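Regulator of polyketide synthase expression (Bifidobacterium adolescentis, PDB 3ONQ) regulates polyketide synthase expression, probably by binding DNA through a C-terminal PucR-type helix-turn-helix domain. Local coordinates at the interface of chains A and B. Coordinates in Å, arbitrary orientation; residue numbers count along the deposited sequence, not the author numbering. Chains: chain A/B, Regulator of polyketide synthase expression.

The interface of chains A and B. Residues chain A 19-21, 24; chain B 23-24, 27, 44.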
ATOM      1  N   THR A  19       2.240   0.592 -29.732  1.00 40.79           N
ATOM      2  CA  THR A  19       3.436   1.370 -29.430  1.00 45.09           C
ATOM      3  C   THR A  19       3.189   2.844 -29.735  1.00 49.49           C
ATOM      4  O   THR A  19       4.123   3.649 -29.789  1.00 52.15           O
ATOM      5  CB  THR A  19       4.636   0.893 -30.267  1.00 49.61           C
ATOM      6  OG1 THR A  19       4.312   1.013 -31.657  1.00 51.52           O
ATOM      7  CG2 THR A  19       4.977  -0.568 -29.950  1.00 45.76           C
ATOM      8  N   ASP A  20       1.926   3.188 -29.956  1.00 47.63           N
ATOM      9  CA  ASP A  20       1.559   4.571 -30.245  1.00 53.87           C
ATOM     10  C   ASP A  20       1.300   5.350 -28.954  1.00 49.64           C
ATOM     11  O   ASP A  20       0.712   4.827 -27.998  1.00 47.21           O
ATOM     12  CB  ASP A  20       0.343   4.622 -31.171  1.00 54.47           C
ATOM     13  CG  ASP A  20      -0.835   3.828 -30.631  1.00 58.91           C
ATOM     14  OD1 ASP A  20      -1.829   4.457 -30.208  1.00 62.96           O
ATOM     15  OD2 ASP A  20      -0.766   2.577 -30.627  1.00 55.78           O
ATOM     16  N   ASP A  21       1.759   6.595 -28.930  1.00 47.62           N
ATOM     17  CA  ASP A  21       1.630   7.448 -27.755  1.00 57.40           C
ATOM     18  C   ASP A  21       0.171   7.691 -27.368  1.00 52.95           C
ATOM     19  O   ASP A  21      -0.129   7.949 -26.208  1.00 52.28           O
ATOM     20  CB  ASP A  21       2.367   8.770 -27.977  1.00 67.51           C
ATOM     21  CG  ASP A  21       2.475   9.133 -29.441  1.00 83.44           C
ATOM     22  OD1 ASP A  21       1.628   9.917 -29.921  1.00 88.93           O
ATOM     23  OD2 ASP A  21       3.400   8.622 -30.115  1.00 89.33           O
ATOM     24  N   ILE A  24      -0.793   4.664 -25.431  1.00 40.19           N
ATOM     25  CA  ILE A  24      -0.042   4.768 -24.187  1.00 37.44           C
ATOM     26  C   ILE A  24      -0.656   5.825 -23.246  1.00 37.06           C
ATOM     27  O   ILE A  24      -0.850   5.567 -22.057  1.00 35.23           O
ATOM     28  CB  ILE A  24       1.437   5.042 -24.460  1.00 33.51           C
ATOM     29  CG1 ILE A  24       2.058   3.823 -25.143  1.00 39.10           C
ATOM     30  CG2 ILE A  24       2.170   5.351 -23.174  1.00 34.79           C
ATOM     31  CD1 ILE A  24       3.514   3.993 -25.523  1.00 32.87           C
TER
ATOM     32  N   THR B  23       8.640   7.462 -29.376  1.00 58.99           N
ATOM     33  CA  THR B  23       7.824   6.708 -28.432  1.00 49.58           C
ATOM     34  C   THR B  23       8.295   5.247 -28.265  1.00 41.13           C
ATOM     35  O   THR B  23       8.463   4.765 -27.135  1.00 36.52           O
ATOM     36  CB  THR B  23       6.321   6.784 -28.808  1.00 71.23           C
ATOM     37  OG1 THR B  23       5.551   6.013 -27.878  1.00 67.74           O
ATOM     38  CG2 THR B  23       6.086   6.266 -30.230  1.00 73.91           C
ATOM     39  N   ILE B  24       8.531   4.553 -29.378  1.00 39.43           N
ATOM     40  CA  ILE B  24       9.006   3.171 -29.328  1.00 40.66           C
ATOM     41  C   ILE B  24      10.346   3.073 -28.607  1.00 37.83           C
ATOM     42  O   ILE B  24      10.606   2.110 -27.879  1.00 38.28           O
ATOM     43  CB  ILE B  24       9.161   2.558 -30.735  1.00 44.39           C
ATOM     44  CG1 ILE B  24       7.812   2.485 -31.440  1.00 59.11           C
ATOM     45  CG2 ILE B  24       9.731   1.155 -30.653  1.00 38.46           C
ATOM     46  CD1 ILE B  24       7.873   1.748 -32.761  1.00 60.87           C
ATOM     47  N   LEU B  27       9.887   3.329 -24.886  1.00 27.06           N
ATOM     48  CA  LEU B  27       9.293   2.100 -24.370  1.00 34.18           C
ATOM     49  C   LEU B  27      10.355   1.010 -24.248  1.00 30.18           C
ATOM     50  O   LEU B  27      10.432   0.302 -23.240  1.00 32.95           O
ATOM     51  CB  LEU B  27       8.148   1.642 -25.284  1.00 32.61           C
ATOM     52  CG  LEU B  27       7.577   0.248 -25.030  1.00 30.84           C
ATOM     53  CD1 LEU B  27       6.958   0.154 -23.652  1.00 31.98           C
ATOM     54  CD2 LEU B  27       6.543  -0.099 -26.105  1.00 29.10           C
ATOM     55  N   LEU B  44      11.043  -5.279 -30.210  1.00 40.62           N
ATOM     56  CA  LEU B  44      11.071  -3.816 -30.176  1.00 42.42           C
ATOM     57  C   LEU B  44      12.406  -3.309 -30.689  1.00 40.47           C
ATOM     58  O   LEU B  44      12.468  -2.394 -31.518  1.00 38.41           O
ATOM     59  CB  LEU B  44      10.879  -3.283 -28.759  1.00 41.93           C
ATOM     60  CG  LEU B  44       9.482  -3.128 -28.184  1.00 47.37           C
ATOM     61  CD1 LEU B  44       9.622  -2.535 -26.785  1.00 47.86           C
ATOM     62  CD2 LEU B  44       8.631  -2.230 -29.067  1.00 48.34           C
TER
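A:Thr19 and B:Thr23 meet at the centre of a small patch between two copies of a PucR-type regulator; the contact is made by the N-terminal part of each chain, far along the sequence from the C-terminal helix-turn-helix. The patch is a loop-to-helix contact that illustrates asymmetric packing: the two copies use overlapping but different sets of residues, and the interface as a whole is not an exact two-fold. Chain A offers the loop ahead of helix 21-33 and that helix's first turn, whereas chain B offers the first turns of its helix 22-33, backed by helix 39-48. A:Thr19 loses 81 Å² of surface here, and B:Thr23 loses 61 Å². Over both chains 230 Å² is hidden in this patch; the structure alone does not show whether the pairing forms in solution.

The side chain of A:Thr19 lies over B:Ile24, with A:Thr19 CB 3.7 Å from B:Ile24 CG1. The hydroxyl A:Thr19 OG1, flanked by the backbone N and carbonyl carbon of its own residue (chi1 59°), rests against the outer end of the isoleucine, 3.8 Å from B:Ile24 CD1. The methyl CG2, which this rotation sets anti to the carbonyl carbon, turns instead towards two leucine branches. A:Thr19 CG2 lies 4.1 Å from B:Leu44 CD2 and 4.2 Å from B:Leu27 CD2, a loose apolar fringe in which the threonine lies broadside across B:Leu27 and runs antiparallel to B:Leu44.

B:Thr23 faces the backbone of the loop. B:Thr23 OG1, anti to its own backbone N (chi1 179°), gives a weak hydrogen bond to the carbonyl O of A:Thr19 at 3.4 Å, and B:Thr23 CG2, the methyl, touches A:Thr19 O at 3.3 Å. That methyl also meets the carboxylate of A:Asp21, where A:Asp21 OD2 stands 3.6 Å from B:Thr23 CG2 in a van der Waals contact. From chain A's helix, the tip of A:Ile24 reaches the threonine hydroxyl, A:Ile24 CD1 lying 3.7 Å from B:Thr23 OG1.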